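Local coordinates for probable branched-chain amino acid ABC transporter, amino acid binding protein (Thermus thermophilus, PDB 3LKB) that probably binds branched-chain amino acids outside the membrane for an ABC transporter, and holds valine in its pocket in this structure, at residues I111-P114 with N115-Y118; P372-A376 with L377-V381. The protein carries 2 engineered substitutions. All blocks are in the same frame, centred on the assembly; numbering follows the deposited sequence.

In the fold
In a leucine-binding-type periplasmic protein the ligand sits between two lobes. Both contacts here are local, one in a loop and one at a helix start. Interaction 1 is a surface turn following strand 101-103; interaction 2 starts helix 376-383. Their centres lie 20 Å apart and their nearest atoms about 7 Å, without touching, yet His382 and Tyr383, at the far end of that helix, meet Asp112 and Ile111 of interaction 1. No residue of either contact is among those lining the valine pocket; in interaction 1 the Ile111 side chain is about 13 Å from the valine. Sodium is nearer, about 10 Å from the Ile111 side chain and about 8 Å from that of Arg379.

Interaction 1 of 2, residues I111-P114 with N115-Y118; sequences IDPP and NNDY
Asn116 folds its side chain back over the backbone of Asp112 and Pro113, filling the inner side of a tight, irregular turn. Its CB comes within 3.3 Å of Asp112 O and 3.6 Å of Ile111 C, while CG stands 3.7 Å from Ile111 O. With CG set between the backbone N and the carbonyl carbon (chi1 66°), the amide is directed back across the turn, where it crosses Pro113 at a slant. The return is close enough to bring the CA atoms of Ile111 and Asn116 to 4.9 Å.

The backbone is shaped for the bend: a cis peptide precedes Pro114, and Asn115 follows in the left-handed helical region (phi 62°), a conformation that asparagine tolerates well. The side chains of Pro114 and Asn115 run at an angle to each other, with Pro114 CG 4.0 Å from Asn115 ND2. Asn115 holds its CG beside its own backbone N (chi1 -61°), which keeps the amide within reach of the proline ring. From there Asn115 reaches helix 84-97, resting on Lys91, Pro92 and Gln95. The ammonium group of Lys91 binds both Asp112 O and Pro114 O, so one charge serves two carbonyls of the same turn. Just past the bend, Asp117 O accepts from His350, whose neighbour Thr351 is a sodium ligand.

The turn is an example of a surface loop in which a cis peptide and an asparagine in the left-handed helical region bring carbonyl oxygens to a common partner: the positive charge of Lys91, on helix 84-97, probably stabilises these two carbonyl oxygens.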
loop_
_atom_site.group_PDB
_atom_site.type_symbol
_atom_site.label_atom_id
_atom_site.label_comp_id
_atom_site.label_asym_id
_atom_site.label_seq_id
_atom_site.Cartn_x
_atom_site.Cartn_y
_atom_site.Cartn_z
ATOM N N ILE A 111 3.433 -27.358 -5.494
ATOM C CA ILE A 111 4.434 -28.257 -6.072
ATOM C C ILE A 111 3.993 -29.738 -5.981
ATOM O O ILE A 111 4.782 -30.624 -6.226
ATOM C CB ILE A 111 5.879 -28.024 -5.524
ATOM C CG1 ILE A 111 5.927 -27.945 -4.009
ATOM C CG2 ILE A 111 6.430 -26.677 -6.000
ATOM C CD1 ILE A 111 6.419 -29.100 -3.323
ATOM N N ASP A 112 2.725 -29.972 -5.630
ATOM C CA ASP A 112 2.127 -31.316 -5.630
ATOM C C ASP A 112 1.358 -31.530 -6.926
ATOM O O ASP A 112 0.951 -30.569 -7.537
ATOM C CB ASP A 112 1.179 -31.502 -4.455
ATOM C CG ASP A 112 1.911 -31.753 -3.137
ATOM O OD1 ASP A 112 3.167 -31.912 -3.099
ATOM O OD2 ASP A 112 1.196 -31.771 -2.117
ATOM N N PRO A 113 1.240 -32.790 -7.378
ATOM C CA PRO A 113 0.593 -33.139 -8.652
ATOM C C PRO A 113 -0.879 -32.871 -8.589
ATOM O O PRO A 113 -1.443 -32.852 -7.499
ATOM C CB PRO A 113 0.818 -34.648 -8.772
ATOM C CG PRO A 113 1.335 -35.068 -7.426
ATOM C CD PRO A 113 2.022 -33.919 -6.838
ATOM N N PRO A 114 -1.512 -32.620 -9.742
ATOM C CA PRO A 114 -0.894 -32.537 -11.098
ATOM C C PRO A 114 -0.351 -31.121 -11.343
ATOM O O PRO A 114 -0.445 -30.280 -10.448
ATOM C CB PRO A 114 -2.087 -32.784 -12.025
ATOM C CG PRO A 114 -3.260 -32.179 -11.297
ATOM C CD PRO A 114 -2.957 -32.288 -9.768
ATOM N N ASN A 115 0.192 -30.883 -12.544
ATOM C CA ASN A 115 0.533 -29.554 -13.060
ATOM C C ASN A 115 1.596 -28.833 -12.224
ATOM O O ASN A 115 1.556 -27.623 -12.050
ATOM C CB ASN A 115 -0.735 -28.678 -13.233
ATOM C CG ASN A 115 -1.744 -29.275 -14.219
ATOM O OD1 ASN A 115 -1.359 -29.858 -15.230
ATOM N ND2 ASN A 115 -3.049 -29.120 -13.924
ATOM N N ASN A 116 2.545 -29.611 -11.730
ATOM C CA ASN A 116 3.566 -29.152 -10.798
ATOM C C ASN A 116 5.017 -29.175 -11.336
ATOM O O ASN A 116 5.948 -28.854 -10.602
ATOM C CB ASN A 116 3.487 -29.991 -9.511
ATOM C CG ASN A 116 3.849 -31.477 -9.735
ATOM O OD1 ASN A 116 4.525 -32.085 -8.907
ATOM N ND2 ASN A 116 3.371 -32.063 -10.830
ATOM N N ASP A 117 5.220 -29.512 -12.610
ATOM C CA ASP A 117 6.587 -29.640 -13.093
ATOM C C ASP A 117 7.386 -28.317 -13.130
ATOM O O ASP A 117 8.631 -28.333 -13.032
ATOM C CB ASP A 117 6.608 -30.307 -14.459
ATOM C CG ASP A 117 6.070 -31.750 -14.450
ATOM O OD1 ASP A 117 6.243 -32.506 -13.438
ATOM O OD2 ASP A 117 5.477 -32.126 -15.506
ATOM N N TYR A 118 6.675 -27.188 -13.226
ATOM C CA TYR A 118 7.327 -25.868 -13.422
ATOM C C TYR A 118 7.241 -24.851 -12.283
ATOM O O TYR A 118 7.554 -23.686 -12.482
ATOM C CB TYR A 118 6.806 -25.210 -14.699
ATOM C CG TYR A 118 7.065 -26.098 -15.870
ATOM C CD1 TYR A 118 6.053 -26.927 -16.367
ATOM C CD2 TYR A 118 8.350 -26.200 -16.412
ATOM C CE1 TYR A 118 6.297 -27.779 -17.401
ATOM C CE2 TYR A 118 8.630 -27.056 -17.437
ATOM C CZ TYR A 118 7.583 -27.842 -17.943
ATOM O OH TYR A 118 7.808 -28.679 -19.006
#

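Interaction 2 of 2, residues P372-A376 with L377-V381; sequences PFTSA and LFRKV
The Arg379 guanidinium has Thr374 OG1 over one face, 4.3 Å above its plane and offset toward the rim, and Ser375 O at its edge; its NH1 in turn lies at the edge of the Phe378 ring, in the ring plane. NH1 donates to Ser375 O at 3.2 Å, a bent bond (139°) that approaches from above the carbonyl plane. The same oxygen receives a weak bond from Arg379 N, so Arg379 meets this oxygen with both its side chain and, weakly, its backbone.

Ser375 is the N-cap of the helix. Its OG, anti to the backbone N (chi1 171°), swings round to meet Phe378 N at 3.0 Å in an almost straight bond (174°), satisfying an amide of the first turn, and OG is also bonded to Glu135. Glu128 completes the polar cluster with a salt bridge to Arg379 NH1 and a bond to Ser375 N. Replacing Arg379 by alanine removes the guanidinium, which would probably cost Glu128 this salt bridge and Ser375 O its side-chain bond.

Around this cap, Ser375 and Phe378 pack on helix 126-140, which begins at the valine-pocket residue Tyr126, while Leu377 and Val381 lie against helix 160-170 and Phe373 pairs by backbone with Leu356, just before strand 357-362.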
loop_
_atom_site.group_PDB
_atom_site.type_symbol
_atom_site.label_atom_id
_atom_site.label_comp_id
_atom_site.label_asym_id
_atom_site.label_seq_id
_atom_site.Cartn_x
_atom_site.Cartn_y
_atom_site.Cartn_z
ATOM N N PRO A 372 18.891 -24.037 12.093
ATOM C CA PRO A 372 18.047 -24.402 10.943
ATOM C C PRO A 372 17.685 -25.876 11.019
ATOM O O PRO A 372 18.559 -26.660 11.375
ATOM C CB PRO A 372 18.961 -24.148 9.765
ATOM C CG PRO A 372 19.864 -22.976 10.259
ATOM C CD PRO A 372 20.120 -23.333 11.676
ATOM N N PHE A 373 16.432 -26.243 10.732
ATOM C CA PHE A 373 16.009 -27.625 10.711
ATOM C C PHE A 373 14.871 -27.881 9.685
ATOM O O PHE A 373 14.197 -26.939 9.255
ATOM C CB PHE A 373 15.639 -28.107 12.141
ATOM C CG PHE A 373 14.333 -27.521 12.697
ATOM C CD1 PHE A 373 13.163 -28.282 12.680
ATOM C CD2 PHE A 373 14.290 -26.217 13.258
ATOM C CE1 PHE A 373 11.938 -27.766 13.178
ATOM C CE2 PHE A 373 13.074 -25.653 13.746
ATOM C CZ PHE A 373 11.890 -26.438 13.700
ATOM N N THR A 374 14.714 -29.140 9.273
ATOM C CA THR A 374 13.586 -29.585 8.446
ATOM C C THR A 374 12.676 -30.423 9.305
ATOM O O THR A 374 13.142 -31.057 10.269
ATOM C CB THR A 374 14.010 -30.422 7.216
ATOM O OG1 THR A 374 14.635 -31.639 7.643
ATOM C CG2 THR A 374 14.963 -29.627 6.291
ATOM N N SER A 375 11.382 -30.412 9.023
ATOM C CA SER A 375 10.432 -31.197 9.834
ATOM C C SER A 375 10.119 -32.570 9.220
ATOM O O SER A 375 9.382 -32.663 8.249
ATOM C CB SER A 375 9.125 -30.440 10.088
ATOM O OG SER A 375 8.177 -31.314 10.696
ATOM N N ALA A 376 10.666 -33.642 9.781
ATOM C CA ALA A 376 10.283 -34.971 9.317
ATOM C C ALA A 376 8.788 -35.237 9.589
ATOM O O ALA A 376 8.102 -35.868 8.750
ATOM C CB ALA A 376 11.154 -36.023 9.971
ATOM N N LEU A 377 8.266 -34.764 10.729
ATOM C CA LEU A 377 6.808 -34.841 10.965
ATOM C C LEU A 377 5.946 -34.298 9.780
ATOM O O LEU A 377 4.990 -34.949 9.315
ATOM C CB LEU A 377 6.419 -34.133 12.250
ATOM C CG LEU A 377 4.923 -34.222 12.623
ATOM C CD1 LEU A 377 4.417 -35.667 12.567
ATOM C CD2 LEU A 377 4.645 -33.658 14.021
ATOM N N PHE A 378 6.273 -33.105 9.307
ATOM C CA PHE A 378 5.651 -32.575 8.104
ATOM C C PHE A 378 5.669 -33.577 6.957
ATOM O O PHE A 378 4.662 -33.745 6.247
ATOM C CB PHE A 378 6.316 -31.271 7.644
ATOM C CG PHE A 378 6.038 -30.940 6.200
ATOM C CD1 PHE A 378 4.763 -30.624 5.782
ATOM C CD2 PHE A 378 7.046 -30.977 5.263
ATOM C CE1 PHE A 378 4.486 -30.337 4.435
ATOM C CE2 PHE A 378 6.774 -30.680 3.942
ATOM C CZ PHE A 378 5.485 -30.376 3.520
ATOM N N ARG A 379 6.806 -34.227 6.738
ATOM C CA ARG A 379 6.847 -35.158 5.621
ATOM C C ARG A 379 5.979 -36.402 5.889
ATOM O O ARG A 379 5.271 -36.836 4.981
ATOM C CB ARG A 379 8.269 -35.502 5.201
ATOM C CG ARG A 379 9.036 -34.359 4.647
ATOM C CD ARG A 379 10.512 -34.574 4.816
ATOM N NE ARG A 379 11.333 -33.542 4.162
ATOM C CZ ARG A 379 11.398 -32.243 4.508
ATOM N NH1 ARG A 379 10.696 -31.756 5.518
ATOM N NH2 ARG A 379 12.206 -31.425 3.851
ATOM N N LYS A 380 5.970 -36.936 7.119
ATOM C CA LYS A 380 5.035 -38.043 7.369
ATOM C C LYS A 380 3.563 -37.676 7.139
ATOM O O LYS A 380 2.887 -38.363 6.404
ATOM C CB LYS A 380 5.237 -38.806 8.694
ATOM C CG LYS A 380 5.303 -37.981 9.942
ATOM C CD LYS A 380 6.795 -37.763 10.505
ATOM C CE LYS A 380 7.313 -38.864 11.515
ATOM N NZ LYS A 380 8.184 -38.361 12.619
ATOM N N VAL A 381 3.076 -36.587 7.730
ATOM C CA VAL A 381 1.656 -36.256 7.561
ATOM C C VAL A 381 1.312 -35.874 6.134
ATOM O O VAL A 381 0.195 -36.119 5.672
ATOM C CB VAL A 381 1.120 -35.218 8.592
ATOM C CG1 VAL A 381 1.494 -35.673 10.017
ATOM C CG2 VAL A 381 1.606 -33.788 8.303
#